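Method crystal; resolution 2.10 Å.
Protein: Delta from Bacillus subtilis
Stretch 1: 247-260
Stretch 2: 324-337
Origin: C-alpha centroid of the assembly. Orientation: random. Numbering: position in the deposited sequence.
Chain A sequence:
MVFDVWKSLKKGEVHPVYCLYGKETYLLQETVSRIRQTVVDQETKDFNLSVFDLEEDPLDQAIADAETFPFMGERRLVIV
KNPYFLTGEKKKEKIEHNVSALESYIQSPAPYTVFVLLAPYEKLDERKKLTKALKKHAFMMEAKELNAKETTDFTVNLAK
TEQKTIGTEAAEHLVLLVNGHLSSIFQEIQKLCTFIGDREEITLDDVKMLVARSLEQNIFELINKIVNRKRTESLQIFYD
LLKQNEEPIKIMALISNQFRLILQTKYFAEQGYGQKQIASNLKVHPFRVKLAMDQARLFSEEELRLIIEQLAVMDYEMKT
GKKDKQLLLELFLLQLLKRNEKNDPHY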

ATOM      1  N   GLU A 247       9.151  17.654  14.576  1.00 64.13           N
ATOM      2  CA  GLU A 247       9.682  17.434  15.916  1.00 72.74           C
ATOM      3  C   GLU A 247      10.875  16.500  15.879  1.00 73.71           C
ATOM      4  O   GLU A 247      10.796  15.428  15.287  1.00 72.92           O
ATOM      5  CB  GLU A 247       8.620  16.825  16.813  1.00 78.20           C
ATOM      6  CG  GLU A 247       7.303  17.542  16.779  1.00 83.28           C
ATOM      7  CD  GLU A 247       6.376  17.022  17.844  1.00 95.19           C
ATOM      8  OE1 GLU A 247       6.644  15.917  18.367  1.00 92.17           O
ATOM      9  OE2 GLU A 247       5.394  17.721  18.169  1.00105.55           O
ATOM     10  N   PRO A 248      11.979  16.900  16.531  1.00 75.19           N
ATOM     11  CA  PRO A 248      13.211  16.107  16.588  1.00 68.40           C
ATOM     12  C   PRO A 248      12.929  14.654  16.956  1.00 64.79           C
ATOM     13  O   PRO A 248      13.560  13.738  16.420  1.00 58.37           O
ATOM     14  CB  PRO A 248      14.006  16.783  17.707  1.00 67.31           C
ATOM     15  CG  PRO A 248      13.547  18.209  17.676  1.00 71.75           C
ATOM     16  CD  PRO A 248      12.090  18.157  17.296  1.00 77.06           C
ATOM     17  N   ILE A 249      11.979  14.450  17.858  1.00 61.60           N
ATOM     18  CA  ILE A 249      11.665  13.109  18.319  1.00 61.66           C
ATOM     19  C   ILE A 249      11.029  12.289  17.196  1.00 61.84           C
ATOM     20  O   ILE A 249      11.279  11.086  17.084  1.00 64.90           O
ATOM     21  CB  ILE A 249      10.770  13.130  19.586  1.00 77.99           C
ATOM     22  CG1 ILE A 249      10.630  11.722  20.169  1.00 79.32           C
ATOM     23  CG2 ILE A 249       9.415  13.766  19.281  1.00 84.08           C
ATOM     24  CD1 ILE A 249      10.071  11.687  21.575  1.00 85.67           C
ATOM     25  N   LYS A 250      10.231  12.947  16.356  1.00 55.08           N
ATOM     26  CA  LYS A 250       9.578  12.279  15.229  1.00 54.14           C
ATOM     27  C   LYS A 250      10.576  11.987  14.121  1.00 48.97           C
ATOM     28  O   LYS A 250      10.558  10.912  13.524  1.00 56.12           O
ATOM     29  CB  LYS A 250       8.427  13.125  14.673  1.00 64.86           C
ATOM     30  CG  LYS A 250       7.559  12.374  13.665  1.00 70.22           C
ATOM     31  CD  LYS A 250       6.515  13.276  13.030  1.00 81.15           C
ATOM     32  N   ILE A 251      11.443  12.954  13.847  1.00 44.39           N
ATOM     33  CA  ILE A 251      12.515  12.769  12.882  1.00 49.73           C
ATOM     34  C   ILE A 251      13.360  11.556  13.284  1.00 46.76           C
ATOM     35  O   ILE A 251      13.745  10.742  12.453  1.00 44.70           O
ATOM     36  CB  ILE A 251      13.421  14.006  12.830  1.00 46.87           C
ATOM     37  CG1 ILE A 251      12.633  15.225  12.339  1.00 47.93           C
ATOM     38  CG2 ILE A 251      14.617  13.756  11.932  1.00 41.63           C
ATOM     39  CD1 ILE A 251      13.429  16.491  12.350  1.00 45.85           C
ATOM     40  N   MET A 252      13.626  11.447  14.576  1.00 45.05           N
ATOM     41  CA  MET A 252      14.501  10.414  15.098  1.00 45.50           C
ATOM     42  C   MET A 252      13.863   9.038  14.932  1.00 47.55           C
ATOM     43  O   MET A 252      14.526   8.075  14.530  1.00 45.04           O
ATOM     44  CB  MET A 252      14.802  10.697  16.566  1.00 46.60           C
ATOM     45  CG  MET A 252      15.536   9.571  17.285  1.00 60.56           C
ATOM     46  SD  MET A 252      14.947   9.386  18.984  1.00 89.68           S
ATOM     47  CE  MET A 252      13.264   8.829  18.699  1.00 76.99           C
ATOM     48  N   ALA A 253      12.571   8.958  15.235  1.00 42.90           N
ATOM     49  CA  ALA A 253      11.829   7.712  15.103  1.00 42.48           C
ATOM     50  C   ALA A 253      11.874   7.201  13.668  1.00 43.30           C
ATOM     51  O   ALA A 253      12.137   6.027  13.435  1.00 40.94           O
ATOM     52  CB  ALA A 253      10.380   7.906  15.558  1.00 43.81           C
ATOM     53  N   LEU A 254      11.619   8.082  12.704  1.00 37.97           N
ATOM     54  CA  LEU A 254      11.696   7.702  11.291  1.00 35.63           C
ATOM     55  C   LEU A 254      13.115   7.273  10.855  1.00 30.64           C
ATOM     56  O   LEU A 254      13.274   6.341  10.077  1.00 36.89           O
ATOM     57  CB  LEU A 254      11.200   8.844  10.403  1.00 38.12           C
ATOM     58  CG  LEU A 254       9.765   9.325  10.668  1.00 54.81           C
ATOM     59  CD1 LEU A 254       9.416  10.527   9.787  1.00 54.20           C
ATOM     60  CD2 LEU A 254       8.737   8.216  10.493  1.00 43.24           C
ATOM     61  N   ILE A 255      14.131   7.987  11.329  1.00 30.70           N
ATOM     62  CA  ILE A 255      15.504   7.607  11.071  1.00 40.06           C
ATOM     63  C   ILE A 255      15.701   6.204  11.645  1.00 41.88           C
ATOM     64  O   ILE A 255      16.185   5.303  10.969  1.00 34.49           O
ATOM     65  CB  ILE A 255      16.482   8.612  11.704  1.00 37.92           C
ATOM     66  CG1 ILE A 255      16.379   9.958  10.982  1.00 40.07           C
ATOM     67  CG2 ILE A 255      17.924   8.077  11.652  1.00 31.97           C
ATOM     68  CD1 ILE A 255      17.085  11.116  11.708  1.00 39.61           C
ATOM     69  N   SER A 256      15.270   6.021  12.886  1.00 34.32           N
ATOM     70  CA  SER A 256      15.346   4.723  13.544  1.00 40.54           C
ATOM     71  C   SER A 256      14.643   3.620  12.738  1.00 38.57           C
ATOM     72  O   SER A 256      15.204   2.549  12.530  1.00 31.98           O
ATOM     73  CB  SER A 256      14.775   4.820  14.971  1.00 39.29           C
ATOM     74  OG  SER A 256      14.893   3.580  15.646  1.00 59.96           O
ATOM     75  N   ASN A 257      13.415   3.873  12.289  1.00 31.54           N
ATOM     76  CA  ASN A 257      12.687   2.886  11.492  1.00 28.78           C
ATOM     77  C   ASN A 257      13.449   2.484  10.211  1.00 28.48           C
ATOM     78  O   ASN A 257      13.396   1.335   9.771  1.00 33.45           O
ATOM     79  CB  ASN A 257      11.298   3.419  11.089  1.00 31.04           C
ATOM     80  CG  ASN A 257      10.398   3.719  12.287  1.00 50.25           C
ATOM     81  OD1 ASN A 257      10.530   3.124  13.360  1.00 47.49           O
ATOM     82  ND2 ASN A 257       9.464   4.648  12.098  1.00 62.09           N
ATOM     83  N   GLN A 258      14.112   3.445   9.583  1.00 28.80           N
ATOM     84  CA  GLN A 258      14.831   3.156   8.353  1.00 23.12           C
ATOM     85  C   GLN A 258      16.089   2.345   8.633  1.00 27.98           C
ATOM     86  O   GLN A 258      16.416   1.419   7.885  1.00 31.18           O
ATOM     87  CB  GLN A 258      15.162   4.429   7.577  1.00 27.10           C
ATOM     88  CG  GLN A 258      15.911   4.191   6.246  1.00 32.02           C
ATOM     89  CD  GLN A 258      15.110   3.412   5.196  1.00 38.06           C
ATOM     90  OE1 GLN A 258      13.927   3.113   5.382  1.00 37.85           O
ATOM     91  NE2 GLN A 258      15.763   3.082   4.082  1.00 34.86           N
ATOM     92  N   PHE A 259      16.788   2.678   9.709  1.00 26.54           N
ATOM     93  CA  PHE A 259      18.011   1.949  10.039  1.00 27.25           C
ATOM     94  C   PHE A 259      17.704   0.526  10.458  1.00 27.48           C
ATOM     95  O   PHE A 259      18.419  -0.387  10.090  1.00 26.11           O
ATOM     96  CB  PHE A 259      18.851   2.688  11.082  1.00 30.92           C
ATOM     97  CG  PHE A 259      19.805   3.673  10.472  1.00 33.43           C
ATOM     98  CD1 PHE A 259      20.853   3.232   9.676  1.00 34.85           C
ATOM     99  CD2 PHE A 259      19.643   5.028  10.662  1.00 30.16           C
ATOM    100  CE1 PHE A 259      21.734   4.138   9.078  1.00 32.94           C
ATOM    101  CE2 PHE A 259      20.532   5.942  10.079  1.00 33.39           C
ATOM    102  CZ  PHE A 259      21.573   5.488   9.279  1.00 32.31           C
ATOM    103  N   ARG A 260      16.621   0.333  11.206  1.00 25.86           N
ATOM    104  CA  ARG A 260      16.173  -1.021  11.516  1.00 25.63           C
ATOM    105  C   ARG A 260      15.837  -1.791  10.245  1.00 27.20           C
ATOM    106  O   ARG A 260      16.199  -2.951  10.112  1.00 28.29           O
ATOM    107  CB  ARG A 260      14.985  -1.011  12.489  1.00 29.18           C
ATOM    108  CG  ARG A 260      15.410  -0.685  13.941  1.00 50.40           C
ATOM    109  CD  ARG A 260      14.301  -0.981  14.953  1.00 53.43           C
ATOM    110  NE  ARG A 260      13.109  -0.203  14.657  1.00 67.91           N
ATOM    111  CZ  ARG A 260      12.750   0.883  15.327  1.00 73.77           C
ATOM    112  NH1 ARG A 260      13.481   1.298  16.357  1.00 80.23           N
ATOM    113  NH2 ARG A 260      11.655   1.539  14.979  1.00 64.76           N
ATOM    114  N   ASP A 324      18.651  19.083  25.380  1.00 87.83           N
ATOM    115  CA  ASP A 324      18.267  19.803  24.167  1.00 88.50           C
ATOM    116  C   ASP A 324      18.037  18.807  23.033  1.00 79.52           C
ATOM    117  O   ASP A 324      18.992  18.265  22.480  1.00 79.94           O
ATOM    118  CB  ASP A 324      19.351  20.810  23.773  1.00 96.68           C
ATOM    119  CG  ASP A 324      18.962  21.652  22.568  1.00104.91           C
ATOM    120  OD1 ASP A 324      17.964  21.326  21.891  1.00105.72           O
ATOM    121  OD2 ASP A 324      19.666  22.644  22.290  1.00111.29           O
ATOM    122  N   LYS A 325      16.771  18.570  22.691  1.00 66.99           N
ATOM    123  CA  LYS A 325      16.417  17.555  21.700  1.00 65.03           C
ATOM    124  C   LYS A 325      17.086  17.753  20.335  1.00 63.99           C
ATOM    125  O   LYS A 325      17.650  16.812  19.773  1.00 60.31           O
ATOM    126  CB  LYS A 325      14.901  17.462  21.531  1.00 68.26           C
ATOM    127  CG  LYS A 325      14.162  17.013  22.777  1.00 76.81           C
ATOM    128  CD  LYS A 325      12.691  16.755  22.476  1.00 81.83           C
ATOM    129  CE  LYS A 325      11.955  16.240  23.702  1.00 85.64           C
ATOM    130  NZ  LYS A 325      11.941  17.249  24.796  1.00 90.33           N
ATOM    131  N   GLN A 326      17.012  18.967  19.797  1.00 64.31           N
ATOM    132  CA  GLN A 326      17.654  19.261  18.519  1.00 63.18           C
ATOM    133  C   GLN A 326      19.155  19.027  18.611  1.00 60.75           C
ATOM    134  O   GLN A 326      19.772  18.512  17.676  1.00 55.86           O
ATOM    135  CB  GLN A 326      17.383  20.702  18.078  1.00 65.96           C
ATOM    136  CG  GLN A 326      18.224  21.142  16.882  1.00 61.21           C
ATOM    137  CD  GLN A 326      17.774  22.466  16.301  1.00 65.66           C
ATOM    138  OE1 GLN A 326      16.643  22.901  16.524  1.00 69.45           O
ATOM    139  NE2 GLN A 326      18.658  23.115  15.545  1.00 59.40           N
ATOM    140  N   LEU A 327      19.736  19.415  19.741  1.00 60.52           N
ATOM    141  CA  LEU A 327      21.169  19.261  19.955  1.00 61.87           C
ATOM    142  C   LEU A 327      21.565  17.790  19.959  1.00 60.68           C
ATOM    143  O   LEU A 327      22.561  17.410  19.343  1.00 66.86           O
ATOM    144  CB  LEU A 327      21.602  19.918  21.270  1.00 64.90           C
ATOM    145  CG  LEU A 327      23.063  19.631  21.620  1.00 69.65           C
ATOM    146  CD1 LEU A 327      23.984  20.339  20.636  1.00 71.11           C
ATOM    147  CD2 LEU A 327      23.390  20.008  23.065  1.00 71.01           C
ATOM    148  N   LEU A 328      20.795  16.969  20.668  1.00 57.74           N
ATOM    149  CA  LEU A 328      21.001  15.523  20.640  1.00 59.78           C
ATOM    150  C   LEU A 328      21.067  15.031  19.197  1.00 58.29           C
ATOM    151  O   LEU A 328      21.959  14.265  18.832  1.00 56.06           O
ATOM    152  CB  LEU A 328      19.883  14.796  21.398  1.00 60.61           C
ATOM    153  CG  LEU A 328      19.923  14.859  22.931  1.00 64.53           C
ATOM    154  CD1 LEU A 328      18.685  14.211  23.534  1.00 69.17           C
ATOM    155  CD2 LEU A 328      21.189  14.209  23.483  1.00 59.67           C
ATOM    156  N   LEU A 329      20.131  15.496  18.373  1.00 59.05           N
ATOM    157  CA  LEU A 329      20.064  15.059  16.984  1.00 60.09           C
ATOM    158  C   LEU A 329      21.242  15.591  16.177  1.00 54.17           C
ATOM    159  O   LEU A 329      21.804  14.880  15.347  1.00 48.54           O
ATOM    160  CB  LEU A 329      18.741  15.482  16.343  1.00 66.36           C
ATOM    161  CG  LEU A 329      17.701  14.391  16.046  1.00 69.80           C
ATOM    162  CD1 LEU A 329      16.395  15.026  15.604  1.00 67.14           C
ATOM    163  CD2 LEU A 329      18.186  13.390  14.998  1.00 67.13           C
ATOM    164  N   GLU A 330      21.608  16.847  16.421  1.00 49.73           N
ATOM    165  CA  GLU A 330      22.755  17.453  15.753  1.00 48.63           C
ATOM    166  C   GLU A 330      24.022  16.641  16.008  1.00 51.14           C
ATOM    167  O   GLU A 330      24.754  16.322  15.078  1.00 52.00           O
ATOM    168  CB  GLU A 330      22.965  18.900  16.231  1.00 55.37           C
ATOM    169  CG  GLU A 330      22.096  19.943  15.533  1.00 58.58           C
ATOM    170  CD  GLU A 330      22.232  21.331  16.160  1.00 57.81           C
ATOM    171  OE1 GLU A 330      22.918  21.451  17.201  1.00 58.30           O
ATOM    172  OE2 GLU A 330      21.646  22.295  15.612  1.00 53.91           O
ATOM    173  N   LEU A 331      24.283  16.330  17.278  1.00 58.17           N
ATOM    174  CA  LEU A 331      25.444  15.527  17.667  1.00 63.43           C
ATOM    175  C   LEU A 331      25.467  14.169  16.963  1.00 60.07           C
ATOM    176  O   LEU A 331      26.475  13.793  16.361  1.00 59.93           O
ATOM    177  CB  LEU A 331      25.475  15.337  19.187  1.00 62.42           C
ATOM    178  CG  LEU A 331      25.680  16.625  19.984  1.00 67.67           C
ATOM    179  CD1 LEU A 331      25.440  16.395  21.470  1.00 69.37           C
ATOM    180  CD2 LEU A 331      27.068  17.207  19.731  1.00 64.49           C
ATOM    181  N   PHE A 332      24.351  13.446  17.035  1.00 51.70           N
ATOM    182  CA  PHE A 332      24.200  12.170  16.333  1.00 42.23           C
ATOM    183  C   PHE A 332      24.572  12.270  14.849  1.00 50.37           C
ATOM    184  O   PHE A 332      25.398  11.501  14.341  1.00 43.84           O
ATOM    185  CB  PHE A 332      22.766  11.657  16.470  1.00 39.87           C
ATOM    186  CG  PHE A 332      22.463  10.454  15.601  1.00 47.32           C
ATOM    187  CD1 PHE A 332      22.955   9.193  15.934  1.00 44.77           C
ATOM    188  CD2 PHE A 332      21.694  10.588  14.451  1.00 35.15           C
ATOM    189  CE1 PHE A 332      22.692   8.091  15.125  1.00 45.57           C
ATOM    190  CE2 PHE A 332      21.417   9.485  13.639  1.00 38.65           C
ATOM    191  CZ  PHE A 332      21.915   8.236  13.978  1.00 38.05           C
ATOM    192  N   LEU A 333      23.960  13.223  14.154  1.00 46.56           N
ATOM    193  CA  LEU A 333      24.188  13.362  12.729  1.00 43.08           C
ATOM    194  C   LEU A 333      25.643  13.753  12.446  1.00 52.79           C
ATOM    195  O   LEU A 333      26.237  13.305  11.461  1.00 43.71           O
ATOM    196  CB  LEU A 333      23.205  14.375  12.120  1.00 55.89           C
ATOM    197  CG  LEU A 333      21.724  13.963  12.189  1.00 60.04           C
ATOM    198  CD1 LEU A 333      20.796  15.065  11.692  1.00 56.65           C
ATOM    199  CD2 LEU A 333      21.467  12.677  11.408  1.00 63.06           C
ATOM    200  N   LEU A 334      26.215  14.587  13.312  1.00 57.27           N
ATOM    201  CA  LEU A 334      27.622  14.961  13.184  1.00 63.08           C
ATOM    202  C   LEU A 334      28.545  13.750  13.389  1.00 60.34           C
ATOM    203  O   LEU A 334      29.444  13.513  12.585  1.00 62.30           O
ATOM    204  CB  LEU A 334      27.984  16.111  14.135  1.00 65.44           C
ATOM    205  CG  LEU A 334      27.349  17.459  13.772  1.00 64.76           C
ATOM    206  CD1 LEU A 334      27.729  18.538  14.772  1.00 64.23           C
ATOM    207  CD2 LEU A 334      27.716  17.883  12.348  1.00 61.23           C
ATOM    208  N   GLN A 335      28.318  12.983  14.451  1.00 58.96           N
ATOM    209  CA  GLN A 335      29.025  11.712  14.622  1.00 61.29           C
ATOM    210  C   GLN A 335      28.996  10.893  13.322  1.00 61.29           C
ATOM    211  O   GLN A 335      30.042  10.480  12.824  1.00 60.80           O
ATOM    212  CB  GLN A 335      28.429  10.901  15.775  1.00 58.67           C
ATOM    213  N   LEU A 336      27.806  10.681  12.764  1.00 58.90           N
ATOM    214  CA  LEU A 336      27.662   9.914  11.522  1.00 57.15           C
ATOM    215  C   LEU A 336      28.494  10.472  10.376  1.00 62.96           C
ATOM    216  O   LEU A 336      28.955   9.724   9.512  1.00 65.91           O
ATOM    217  CB  LEU A 336      26.200   9.856  11.066  1.00 53.66           C
ATOM    218  CG  LEU A 336      25.202   9.038  11.877  1.00 62.37           C
ATOM    219  CD1 LEU A 336      23.984   8.704  11.019  1.00 54.52           C
ATOM    220  CD2 LEU A 336      25.858   7.773  12.390  1.00 69.06           C
ATOM    221  N   LEU A 337      28.664  11.790  10.353  1.00 63.99           N
ATOM    222  CA  LEU A 337      29.348  12.450   9.243  1.00 67.87           C
ATOM    223  C   LEU A 337      30.873  12.348   9.332  1.00 79.75           C
ATOM    224  O   LEU A 337      31.557  12.264   8.307  1.00 81.36           O
ATOM    225  CB  LEU A 337      28.909  13.907   9.143  1.00 57.53           C
ATOM    226  CG  LEU A 337      27.505  14.119   8.587  1.00 57.39           C
ATOM    227  CD1 LEU A 337      26.897  15.391   9.174  1.00 60.02           C
ATOM    228  CD2 LEU A 337      27.529  14.161   7.048  1.00 47.30           C
TER

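Two helices of one chain, 248-260 and 325-337, run in broadly the same direction, their axes inclined at 34° and 9.8 Å apart at closest approach. No hydrogen bond crosses between them; the contact is a matter of apolar shape, burying 385 Å² in all. The backbones come nearest at the N-terminal ends, where the CA atoms of P248 and Q326 lie 5.8 Å apart. The ring of P248 lies at this close point: its CB rests 4.0 Å from CB of K325, and its CG lies 4.1 Å from N of Q326, so the ring sits against the first turn of the second helix. K325 sets out toward the partner helix, but the end of its chain leads away, leaving its aliphatic root beside the proline.

L329 is the principal bump, with the largest area covered by the other stretch. Its CD1 enters the hollow formed by P248 and I251: it lies 3.6 Å from CB of P248 and 4.2 Å from CB of I251. The same CD1 is 3.2 Å from O of P248, a close packing contact, since CD1 is a methyl carbon; the same oxygen accepts the helical bond from N of M252, at 2.9 Å. The other methyl, CD2, reaches I255, 4.1 Å from its CD1. One leucine thus spans three residues of the facing helix, P248, I251 and I255, spaced three and four apart so that all point toward it. Its chi1 of -108° lies between the usual wells.

I255 is the counterpart on the first helix, fitting between L329 and F332. While its CD1 meets L329, its CG2 lies 4.3 Å from CE2 of F332, approaching that ring obliquely. Farther along, F259 carries the contact one turn onward: its CZ is 4.4 Å from CD1 of L336, again oblique to the ring. These last contacts are looser than those around P248, and the buried aromatic rings bridge a wider gap between backbones than the proline does.

Two side-chain hydrogen bonds lie within the second stretch. OD1 of D324 caps the start of the second helix by accepting from N of L327 at 3.4 Å, a weak bond in a poorly ordered residue. NE2 of Q326 donates to OE2 of E330, one turn on, at 3.1 Å, linking two side chains along the same helix. The interface itself is left to interlocking hydrocarbon: proline and leucine closely fitted at one end, phenylalanine and leucine more loosely at the other.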